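Local coordinates for nucleotidyltransferase-like protein (Exiguobacterium sibiricum, PDB 3C18) that is of unknown function but probably transfers a nucleotidyl group to a substrate, at residues S11-Y16 with T54-R59; D32-Q37 with V88-E93; L75-I80 with L249-V254; L166-H171 with R181-D186. All coordinates share one frame; numbering follows the deposited sequence.

Interaction 1 (S11-Y16 with T54-R59)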
# COMPACT_ATOMS: atom_id res chain seq x y z
N SER A 11 -18.56 -28.15 6.68
CA SER A 11 -18.52 -29.14 7.79
C SER A 11 -17.13 -29.62 8.11
O SER A 11 -16.77 -29.76 9.27
CB SER A 11 -19.46 -30.34 7.54
OG SER A 11 -20.79 -30.01 7.93
N GLU A 12 -16.32 -29.83 7.09
CA GLU A 12 -14.98 -30.40 7.29
C GLU A 12 -14.10 -29.37 8.04
O GLU A 12 -13.17 -29.72 8.77
CB GLU A 12 -14.37 -30.82 5.94
N TYR A 13 -14.45 -28.09 7.88
CA TYR A 13 -13.74 -26.96 8.49
C TYR A 13 -14.06 -26.87 9.96
O TYR A 13 -13.17 -26.68 10.81
CB TYR A 13 -14.01 -25.64 7.78
CG TYR A 13 -13.36 -25.57 6.40
CD1 TYR A 13 -12.06 -25.14 6.24
CD2 TYR A 13 -14.05 -25.98 5.26
CE1 TYR A 13 -11.47 -25.09 4.96
CE2 TYR A 13 -13.47 -25.94 3.99
CZ TYR A 13 -12.18 -25.50 3.85
OH TYR A 13 -11.58 -25.50 2.59
N ALA A 14 -15.34 -27.01 10.27
CA ALA A 14 -15.79 -26.99 11.65
C ALA A 14 -15.15 -28.12 12.40
O ALA A 14 -14.92 -28.03 13.60
CB ALA A 14 -17.32 -27.07 11.74
N ALA A 15 -14.82 -29.18 11.69
CA ALA A 15 -14.25 -30.40 12.31
C ALA A 15 -12.78 -30.21 12.68
O ALA A 15 -12.28 -30.78 13.64
CB ALA A 15 -14.40 -31.62 11.39
N TYR A 16 -12.09 -29.42 11.87
CA TYR A 16 -10.66 -29.14 12.12
C TYR A 16 -10.59 -28.30 13.38
O TYR A 16 -11.22 -27.23 13.47
CB TYR A 16 -10.02 -28.42 10.95
CG TYR A 16 -8.54 -28.17 11.10
CD1 TYR A 16 -7.63 -29.20 11.22
CD2 TYR A 16 -8.05 -26.89 11.06
CE1 TYR A 16 -6.27 -28.95 11.30
CE2 TYR A 16 -6.69 -26.63 11.14
CZ TYR A 16 -5.81 -27.65 11.26
OH TYR A 16 -4.47 -27.36 11.36
N THR A 54 -6.28 -17.25 2.16
CA THR A 54 -6.50 -17.89 0.84
C THR A 54 -7.97 -17.96 0.50
O THR A 54 -8.83 -17.63 1.33
CB THR A 54 -5.80 -19.29 0.68
OG1 THR A 54 -5.85 -19.71 -0.71
CG2 THR A 54 -6.42 -20.35 1.60
N VAL A 55 -8.24 -18.32 -0.74
CA VAL A 55 -9.63 -18.39 -1.27
C VAL A 55 -9.85 -19.65 -2.09
O VAL A 55 -8.97 -20.13 -2.79
CB VAL A 55 -9.97 -17.20 -2.13
CG1 VAL A 55 -11.44 -17.30 -2.63
CG2 VAL A 55 -9.68 -15.89 -1.41
N LYS A 56 -11.04 -20.19 -1.95
CA LYS A 56 -11.50 -21.38 -2.67
C LYS A 56 -12.90 -21.06 -3.22
O LYS A 56 -13.66 -20.35 -2.60
CB LYS A 56 -11.58 -22.57 -1.71
CG LYS A 56 -10.31 -22.79 -0.89
CD LYS A 56 -10.40 -24.03 -0.01
CE LYS A 56 -9.21 -24.13 0.97
NZ LYS A 56 -8.99 -25.48 1.61
N HIS A 57 -13.19 -21.55 -4.42
CA HIS A 57 -14.48 -21.34 -5.12
C HIS A 57 -15.18 -22.65 -5.44
O HIS A 57 -14.60 -23.53 -6.05
CB HIS A 57 -14.31 -20.60 -6.45
CG HIS A 57 -14.02 -19.14 -6.30
ND1 HIS A 57 -13.60 -18.36 -7.36
CD2 HIS A 57 -14.02 -18.34 -5.21
CE1 HIS A 57 -13.41 -17.12 -6.93
NE2 HIS A 57 -13.67 -17.08 -5.64
N TYR A 58 -16.43 -22.72 -5.05
CA TYR A 58 -17.28 -23.89 -5.20
C TYR A 58 -18.63 -23.59 -5.82
O TYR A 58 -19.13 -22.47 -5.77
CB TYR A 58 -17.61 -24.44 -3.80
CG TYR A 58 -16.42 -24.80 -2.96
CD1 TYR A 58 -15.74 -26.01 -3.16
CD2 TYR A 58 -15.97 -23.96 -1.94
CE1 TYR A 58 -14.65 -26.34 -2.39
CE2 TYR A 58 -14.88 -24.29 -1.17
CZ TYR A 58 -14.23 -25.47 -1.40
OH TYR A 58 -13.15 -25.80 -0.63
N ARG A 59 -19.21 -24.61 -6.43
CA ARG A 59 -20.66 -24.61 -6.76
C ARG A 59 -21.28 -25.87 -6.14
O ARG A 59 -20.78 -26.99 -6.30
CB ARG A 59 -20.97 -24.52 -8.25
CG ARG A 59 -22.45 -24.16 -8.50
CD ARG A 59 -22.72 -23.91 -9.96
NE ARG A 59 -22.56 -25.10 -10.76
CZ ARG A 59 -22.61 -25.11 -12.08
NH1 ARG A 59 -22.82 -23.99 -12.74
NH2 ARG A 59 -22.43 -26.23 -12.75

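Interaction 2 (D32-Q37 with V88-E93)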
# COMPACT_ATOMS: atom_id res chain seq x y z
N ASP A 32 -22.66 -9.02 -6.59
CA ASP A 32 -22.28 -8.30 -5.38
C ASP A 32 -20.80 -8.48 -5.12
O ASP A 32 -20.31 -9.59 -4.99
CB ASP A 32 -23.09 -8.83 -4.20
CG ASP A 32 -23.04 -7.92 -3.00
OD1 ASP A 32 -22.33 -6.91 -3.05
OD2 ASP A 32 -23.72 -8.22 -2.00
N SER A 33 -20.09 -7.37 -5.07
CA SER A 33 -18.63 -7.39 -4.81
C SER A 33 -18.37 -7.90 -3.40
O SER A 33 -17.31 -8.44 -3.10
CB SER A 33 -18.05 -5.99 -4.94
OG SER A 33 -18.72 -5.11 -4.05
N LEU A 34 -19.36 -7.74 -2.55
CA LEU A 34 -19.26 -8.15 -1.14
C LEU A 34 -19.02 -9.65 -1.00
O LEU A 34 -18.40 -10.13 -0.03
CB LEU A 34 -20.55 -7.80 -0.37
CG LEU A 34 -20.51 -8.09 1.14
CD1 LEU A 34 -19.58 -7.07 1.84
CD2 LEU A 34 -21.89 -8.10 1.78
N THR A 35 -19.52 -10.38 -1.98
CA THR A 35 -19.49 -11.84 -1.94
C THR A 35 -18.79 -12.41 -3.16
O THR A 35 -19.06 -13.52 -3.59
CB THR A 35 -20.91 -12.45 -1.81
OG1 THR A 35 -21.74 -11.98 -2.87
CG2 THR A 35 -21.55 -12.05 -0.51
N ASP A 36 -17.87 -11.61 -3.69
CA ASP A 36 -17.02 -12.01 -4.80
C ASP A 36 -17.79 -12.36 -6.06
O ASP A 36 -17.34 -13.17 -6.86
CB ASP A 36 -16.19 -13.23 -4.41
CG ASP A 36 -14.94 -12.88 -3.60
OD1 ASP A 36 -14.72 -11.69 -3.39
OD2 ASP A 36 -14.18 -13.80 -3.22
N GLN A 37 -18.96 -11.76 -6.21
CA GLN A 37 -19.83 -11.99 -7.41
C GLN A 37 -20.40 -13.40 -7.42
O GLN A 37 -20.81 -13.94 -8.46
CB GLN A 37 -19.09 -11.71 -8.72
CG GLN A 37 -18.90 -10.20 -9.00
CD GLN A 37 -17.66 -9.64 -8.32
OE1 GLN A 37 -16.65 -10.33 -8.19
NE2 GLN A 37 -17.73 -8.39 -7.88
N VAL A 88 -14.73 -6.22 7.94
CA VAL A 88 -15.48 -5.64 9.06
C VAL A 88 -16.95 -5.96 8.84
O VAL A 88 -17.64 -6.41 9.74
CB VAL A 88 -15.28 -4.11 9.23
CG1 VAL A 88 -16.30 -3.54 10.21
CG2 VAL A 88 -13.87 -3.80 9.68
N HIS A 89 -17.37 -5.76 7.60
CA HIS A 89 -18.76 -5.97 7.19
C HIS A 89 -19.15 -7.43 7.34
O HIS A 89 -20.23 -7.76 7.82
CB HIS A 89 -18.97 -5.57 5.72
CG HIS A 89 -20.40 -5.58 5.28
ND1 HIS A 89 -21.01 -4.49 4.71
CD2 HIS A 89 -21.35 -6.55 5.36
CE1 HIS A 89 -22.28 -4.77 4.45
NE2 HIS A 89 -22.51 -6.02 4.84
N TRP A 90 -18.23 -8.30 6.94
CA TRP A 90 -18.49 -9.72 7.00
C TRP A 90 -18.74 -10.16 8.44
O TRP A 90 -19.66 -10.92 8.72
CB TRP A 90 -17.33 -10.56 6.46
CG TRP A 90 -17.14 -10.46 4.99
CD1 TRP A 90 -18.07 -10.07 4.08
CD2 TRP A 90 -15.97 -10.82 4.26
NE1 TRP A 90 -17.55 -10.13 2.83
CE2 TRP A 90 -16.25 -10.58 2.90
CE3 TRP A 90 -14.71 -11.30 4.61
CZ2 TRP A 90 -15.32 -10.81 1.89
CZ3 TRP A 90 -13.77 -11.51 3.60
CH2 TRP A 90 -14.09 -11.29 2.26
N VAL A 91 -17.86 -9.73 9.33
CA VAL A 91 -17.91 -10.20 10.71
C VAL A 91 -19.12 -9.60 11.37
O VAL A 91 -19.77 -10.24 12.17
CB VAL A 91 -16.68 -9.83 11.53
CG1 VAL A 91 -16.91 -10.17 13.00
CG2 VAL A 91 -15.40 -10.55 10.97
N SER A 92 -19.46 -8.37 10.99
CA SER A 92 -20.51 -7.67 11.72
C SER A 92 -21.92 -8.02 11.23
O SER A 92 -22.82 -8.23 12.05
CB SER A 92 -20.29 -6.16 11.69
OG SER A 92 -20.91 -5.58 10.56
N GLU A 93 -22.10 -8.11 9.92
CA GLU A 93 -23.42 -8.41 9.38
C GLU A 93 -23.59 -9.90 9.12
O GLU A 93 -24.69 -10.40 8.91
CB GLU A 93 -23.66 -7.65 8.07
CG GLU A 93 -23.52 -6.13 8.22
CD GLU A 93 -24.43 -5.55 9.29
OE1 GLU A 93 -25.66 -5.73 9.19
OE2 GLU A 93 -23.92 -4.91 10.23

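Interaction 3 (L75-I80 with L249-V254)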
# COMPACT_ATOMS: atom_id res chain seq x y z
N LEU A 75 -6.49 -11.59 10.45
CA LEU A 75 -7.76 -10.89 10.56
C LEU A 75 -7.65 -9.81 11.63
O LEU A 75 -8.13 -8.68 11.51
CB LEU A 75 -8.90 -11.85 10.94
CG LEU A 75 -10.28 -11.19 11.07
CD1 LEU A 75 -10.65 -10.43 9.78
CD2 LEU A 75 -11.36 -12.19 11.48
N SER A 76 -7.03 -10.20 12.72
CA SER A 76 -6.92 -9.34 13.91
C SER A 76 -6.23 -8.05 13.50
O SER A 76 -6.68 -6.95 13.77
CB SER A 76 -6.13 -10.08 15.01
OG SER A 76 -5.76 -9.22 16.05
N ARG A 77 -5.12 -8.23 12.83
CA ARG A 77 -4.34 -7.13 12.30
C ARG A 77 -5.13 -6.26 11.34
O ARG A 77 -5.03 -5.06 11.40
CB ARG A 77 -3.12 -7.64 11.56
CG ARG A 77 -2.26 -6.54 11.02
CD ARG A 77 -0.90 -7.05 10.59
NE ARG A 77 -0.18 -6.01 9.88
CZ ARG A 77 -0.51 -5.57 8.67
NH1 ARG A 77 -1.54 -6.08 8.03
NH2 ARG A 77 0.19 -4.60 8.12
N TRP A 78 -5.92 -6.87 10.47
CA TRP A 78 -6.73 -6.10 9.54
C TRP A 78 -7.67 -5.21 10.31
O TRP A 78 -7.96 -4.06 9.93
CB TRP A 78 -7.62 -6.96 8.64
CG TRP A 78 -6.90 -7.67 7.55
CD1 TRP A 78 -5.70 -7.36 7.03
CD2 TRP A 78 -7.39 -8.80 6.77
NE1 TRP A 78 -5.37 -8.23 6.03
CE2 TRP A 78 -6.40 -9.10 5.83
CE3 TRP A 78 -8.58 -9.54 6.78
CZ2 TRP A 78 -6.53 -10.16 4.90
CZ3 TRP A 78 -8.72 -10.58 5.86
CH2 TRP A 78 -7.69 -10.88 4.93
N LEU A 79 -8.19 -5.76 11.39
CA LEU A 79 -9.23 -5.07 12.15
C LEU A 79 -8.57 -3.97 12.99
O LEU A 79 -9.12 -2.89 13.17
CB LEU A 79 -10.03 -6.05 13.02
CG LEU A 79 -10.88 -7.09 12.30
CD1 LEU A 79 -11.57 -7.97 13.31
CD2 LEU A 79 -11.92 -6.44 11.38
N ILE A 80 -7.35 -4.24 13.45
CA ILE A 80 -6.61 -3.30 14.30
C ILE A 80 -6.24 -2.06 13.51
O ILE A 80 -6.27 -0.95 14.02
CB ILE A 80 -5.32 -3.94 14.88
CG1 ILE A 80 -5.70 -4.83 16.07
CG2 ILE A 80 -4.34 -2.87 15.35
CD1 ILE A 80 -4.50 -5.56 16.68
N LEU A 249 6.09 -0.36 17.24
CA LEU A 249 6.29 0.63 16.14
C LEU A 249 6.44 -0.04 14.78
O LEU A 249 6.77 0.56 13.79
CB LEU A 249 7.51 1.48 16.42
CG LEU A 249 7.42 2.37 17.67
CD1 LEU A 249 8.73 3.11 17.92
CD2 LEU A 249 6.19 3.33 17.55
N THR A 250 6.18 -1.33 14.77
CA THR A 250 6.34 -2.16 13.56
C THR A 250 5.70 -1.56 12.34
O THR A 250 6.26 -1.49 11.27
CB THR A 250 5.70 -3.56 13.74
OG1 THR A 250 6.47 -4.33 14.67
CG2 THR A 250 5.60 -4.30 12.39
N GLU A 251 4.46 -1.16 12.52
CA GLU A 251 3.66 -0.63 11.39
C GLU A 251 4.14 0.73 10.94
O GLU A 251 3.78 1.20 9.87
CB GLU A 251 2.18 -0.55 11.76
CG GLU A 251 1.55 -1.89 12.14
CD GLU A 251 1.54 -2.89 10.97
OE1 GLU A 251 1.47 -2.47 9.79
OE2 GLU A 251 1.58 -4.10 11.25
N LEU A 252 4.97 1.36 11.76
CA LEU A 252 5.43 2.71 11.47
C LEU A 252 6.84 2.71 10.94
O LEU A 252 7.36 3.76 10.60
CB LEU A 252 5.36 3.58 12.71
CG LEU A 252 3.98 4.08 13.16
CD1 LEU A 252 4.07 4.72 14.56
CD2 LEU A 252 3.45 5.06 12.11
N LYS A 253 7.46 1.54 10.83
CA LYS A 253 8.88 1.49 10.40
C LYS A 253 9.14 2.30 9.15
O LYS A 253 10.11 3.05 9.04
CB LYS A 253 9.39 0.05 10.18
CG LYS A 253 9.62 -0.71 11.44
CD LYS A 253 10.13 -2.13 11.18
CE LYS A 253 11.48 -2.21 10.49
NZ LYS A 253 12.05 -3.62 10.59
N VAL A 254 8.23 2.19 8.20
CA VAL A 254 8.47 2.77 6.89
C VAL A 254 8.55 4.27 6.92
O VAL A 254 9.18 4.91 6.05
CB VAL A 254 7.41 2.33 5.87
CG1 VAL A 254 7.43 3.21 4.64
CG2 VAL A 254 7.67 0.87 5.48

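Interaction 4 (L166-H171 with R181-D186)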
# COMPACT_ATOMS: atom_id res chain seq x y z
N LEU A 166 -10.75 10.15 12.03
CA LEU A 166 -10.20 9.41 13.19
C LEU A 166 -10.17 10.30 14.42
O LEU A 166 -10.47 9.89 15.53
CB LEU A 166 -8.77 8.92 12.86
CG LEU A 166 -8.67 7.71 11.92
CD1 LEU A 166 -7.26 7.64 11.28
CD2 LEU A 166 -9.01 6.39 12.64
N GLU A 167 -9.84 11.57 14.23
CA GLU A 167 -9.67 12.48 15.36
C GLU A 167 -10.95 12.58 16.14
O GLU A 167 -10.93 12.82 17.32
CB GLU A 167 -9.23 13.88 14.93
CG GLU A 167 -7.78 14.01 14.57
CD GLU A 167 -7.40 15.40 14.12
OE1 GLU A 167 -8.21 16.02 13.38
OE2 GLU A 167 -6.28 15.86 14.44
N LYS A 168 -12.06 12.40 15.46
CA LYS A 168 -13.39 12.61 16.05
C LYS A 168 -13.90 11.29 16.56
O LYS A 168 -15.02 11.18 17.03
CB LYS A 168 -14.37 13.21 15.03
CG LYS A 168 -14.06 14.65 14.65
CD LYS A 168 -14.27 15.62 15.80
CE LYS A 168 -15.76 16.05 15.95
NZ LYS A 168 -16.27 17.11 14.97
N GLY A 169 -13.08 10.26 16.40
CA GLY A 169 -13.34 8.95 17.01
C GLY A 169 -14.05 7.94 16.15
O GLY A 169 -14.50 6.91 16.64
N ALA A 170 -14.12 8.21 14.86
CA ALA A 170 -14.77 7.28 13.92
C ALA A 170 -13.81 6.62 12.96
O ALA A 170 -12.73 7.12 12.64
CB ALA A 170 -15.86 8.02 13.15
N HIS A 171 -14.21 5.45 12.49
CA HIS A 171 -13.45 4.76 11.47
C HIS A 171 -13.72 5.43 10.13
O HIS A 171 -14.86 5.67 9.76
CB HIS A 171 -13.88 3.32 11.34
CG HIS A 171 -13.57 2.48 12.53
ND1 HIS A 171 -12.35 1.87 12.69
CD2 HIS A 171 -14.33 2.13 13.59
CE1 HIS A 171 -12.37 1.16 13.81
NE2 HIS A 171 -13.57 1.29 14.37
N ARG A 181 -17.29 16.36 6.07
CA ARG A 181 -18.07 17.59 5.84
C ARG A 181 -18.48 18.20 7.17
O ARG A 181 -18.60 19.43 7.32
CB ARG A 181 -19.32 17.32 5.00
CG ARG A 181 -20.14 18.57 4.68
CD ARG A 181 -21.47 18.23 3.97
NE ARG A 181 -22.36 17.43 4.82
CZ ARG A 181 -23.34 17.93 5.58
NH1 ARG A 181 -23.56 19.24 5.62
NH2 ARG A 181 -24.08 17.12 6.31
N LEU A 182 -18.69 17.33 8.13
CA LEU A 182 -19.09 17.78 9.47
C LEU A 182 -17.99 17.50 10.51
O LEU A 182 -17.79 18.28 11.42
CB LEU A 182 -20.42 17.14 9.87
CG LEU A 182 -21.61 17.74 9.11
CD1 LEU A 182 -22.93 17.34 9.78
CD2 LEU A 182 -21.49 19.29 9.01
N ASP A 183 -17.25 16.42 10.33
CA ASP A 183 -16.18 16.04 11.29
C ASP A 183 -15.02 17.03 11.30
O ASP A 183 -14.28 17.13 12.28
CB ASP A 183 -15.63 14.64 11.02
CG ASP A 183 -16.60 13.55 11.39
OD1 ASP A 183 -17.73 13.87 11.85
OD2 ASP A 183 -16.24 12.37 11.20
N ASP A 184 -14.86 17.72 10.17
CA ASP A 184 -13.83 18.78 10.02
C ASP A 184 -14.07 19.67 8.80
O ASP A 184 -13.47 19.48 7.74
CB ASP A 184 -12.42 18.19 9.96
CG ASP A 184 -11.34 19.21 10.37
OD1 ASP A 184 -11.53 20.42 10.10
OD2 ASP A 184 -10.32 18.79 10.96
N PRO A 185 -14.95 20.66 8.95
CA PRO A 185 -15.32 21.55 7.84
C PRO A 185 -14.14 22.32 7.23
O PRO A 185 -14.16 22.67 6.05
CB PRO A 185 -16.31 22.50 8.48
CG PRO A 185 -16.86 21.74 9.68
CD PRO A 185 -15.81 20.81 10.13
N ASP A 186 -13.13 22.59 8.04
CA ASP A 186 -11.97 23.30 7.54
C ASP A 186 -11.21 22.44 6.51
O ASP A 186 -10.68 22.94 5.53
CB ASP A 186 -11.00 23.67 8.66
CG ASP A 186 -11.44 24.86 9.44
OD1 ASP A 186 -12.31 25.64 8.97
OD2 ASP A 186 -10.87 25.04 10.53

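Interaction 1 (S11-Y16 with T54-R59)
In the nucleotidyltransferase-like domain, helix 2-15 packs on one face of the mixed sheet, and near its C-terminal end Tyr-13 reaches across to Lys-56 on strand 53-60, the outermost strand on that side within the chain. The backbones stay well apart, with 12.7 Å between the CA atoms of Tyr-13 and Lys-56, so long side chains coming from opposite directions must close the gap. Lys-56 does so with a chain extended beyond CG, its CG placed beside the backbone N (chi1 -51°). Its ammonium arrives at the hydroxyl edge of the Tyr-13 ring, close to the ring plane, and NZ donates to Tyr-13 OH over 2.8 Å. The lysine's last methylenes also lie alongside this oxygen: CE of Lys-56 is 3.2 Å from Tyr-13 OH, which makes the fit snug. A phenylalanine in place of Tyr-13 would probably still pack on the sheet but leave the Lys-56 ammonium without this acceptor and freer to swing. The Tyr-13 side chain also touches Leu-67 and Val-44, from the next two strands. Tyr-58 and Arg-59 pair antiparallel with a strand of the second subunit, so the sheet runs on across the interface. From the strand side Tyr-58 also points at the phenol, its OH stopping 3.6 Å from Tyr-13 OH and approaching roughly at right angles to the Lys-56 bond.

Interaction 2 (D32-Q37 with V88-E93)
Leu-34 meets both His-89 and Trp-90, using its backbone for one kind of contact and its side chain for another. The polar contact is a single hydrogen bond: Trp-90 NE1 donates to Leu-34 O over 3.0 Å, with an N-H...O angle of 151°. The carbonyl oxygen lies at the indole edge, near the ring plane, and the donor in turn lies in the carbonyl plane, a geometry that helps set the rotation of the buried indole and satisfies its N-H. The apolar contacts come from the leucine's two methyl groups. With CG anti to the backbone N (chi1 -176°), the isobutyl group reaches the helix, where CD1 sits over one face of the His-89 imidazole in a CH-pi contact, 4.0 Å from the ring centroid. CD2 lies over the same ring nearer its far end, 3.8 Å from His-89 NE2. CD1 also touches the indole, 4.0 Å from Trp-90 CD1, so one methyl group fills the corner between two aromatic rings. Within the loop, Asp-32 OD1 accepts from Leu-34 N at 3.1 Å, met from above the carboxylate plane, which makes an Asx turn; the same oxygen also pairs with Arg-28. Asp-36 forms a salt bridge to Arg-86. In the nucleotidyltransferase-like domain, the Asx-turn loop between strands 19-26 and 40-46 is thereby held against helix 85-93.

Interaction 3 (L75-I80 with L249-V254)
Arg-77 reaches Glu-251 with CG set opposite the backbone N (chi1 -179°) and a chain stretched straight from CG to NE, which carries the guanidinium well clear of helix 72-81. Glu-251 does the reverse: its side chain bends at chi2 (-64°), curling the carboxylate round to face the incoming arginine. The two side chains approach from opposite directions, spanning the 10.3 Å between the CA atoms of Arg-77 and Glu-251. They close a bidentate, side-on salt bridge in which each nitrogen takes a separate oxygen. Arg-77 NE donates to Glu-251 OE2 at 2.9 Å, and Arg-77 NH2 to Glu-251 OE1 at 3.0 Å. The flat groups are not coplanar, their planes standing 53° apart, so OE2 is met from above the carboxylate plane, whereas OE1 is met on its syn side. Two bonds nevertheless limit rotation of both groups. A glutamine in place of Glu-251, neutral and with one acceptor fewer, would probably leave the Arg-77 guanidinium without its charge mate and freer to turn. This surface contact ties the nucleotidyltransferase-like domain to the helix-turn-helix region. On one side, Leu-75 and Leu-79 seat helix 72-81 on helix 103-110; on the other, Leu-249 packs on helix 220-231 and Leu-252 on helix 116-142, just before helix 253-265.

Interaction 4 (L166-H171 with R181-D186)
Lys-168 folds over the backbone of Asp-183, and the polar part of this contact is slight. Lys-168 NZ gives a weak hydrogen bond to Asp-183 O at 3.3 Å. That carbonyl closes the C-terminal end of helix 176-183, a place where an ammonium group is likely to be favoured by the helix dipole. The packing part is more extensive: the lysine is bent at chi2, chi3 and chi4 (-67°, -83° and -78°), so its chain wraps round the same oxygen instead of extending past it. CG of Lys-168 thereby comes within 3.4 Å of Asp-183 O and 4.0 Å of Asp-183 CB. Charge enters in two further ways. Lys-168 NZ remains 4.7 Å from Asp-183 OD1, a loose attraction without contact. The like-charged Glu-167 OE1 and Asp-184 OD2 approach to 4.2 Å, a closeness probably eased by Lys-219, whose NZ forms a salt bridge with each. Helix-end bonding shapes both backbones. Gly-169, at positive phi, is the turning residue of a Schellman motif, one of whose two bonds runs from its N to Leu-166 O at 2.8 Å, while Asp-184 is the N-cap of helix 185-195. The contact therefore joins the C-terminal end of helix 146-167 to the junction between helices 176-183 and 185-195, in the YgxA-like substrate-binding region, with Leu-166 packing inward on helix 116-142.

How the interactions relate
Interactions 1 and 2 both belong to the nucleotidyltransferase-like domain, their centres about 17 Å apart and their segments alternating along the chain. They touch where His-57 NE2 lies 4.1 Å from Asp-36 OD2. Interaction 2 meets interaction 3 through consecutive helices, with Val-88 CG2 3.7 Å from Leu-79 CD2, so packing continues from the sheet domain towards the bridge to the helix-turn-helix region. Interaction 4 lies within the chain loop that interaction 3 closes, but their nearest atoms remain about 5 Å apart. It is most remote from interaction 1, about 40 Å between centres and across the chain's centre. Interactions 1, 2 and 3 also touch the second subunit; interaction 4 does not.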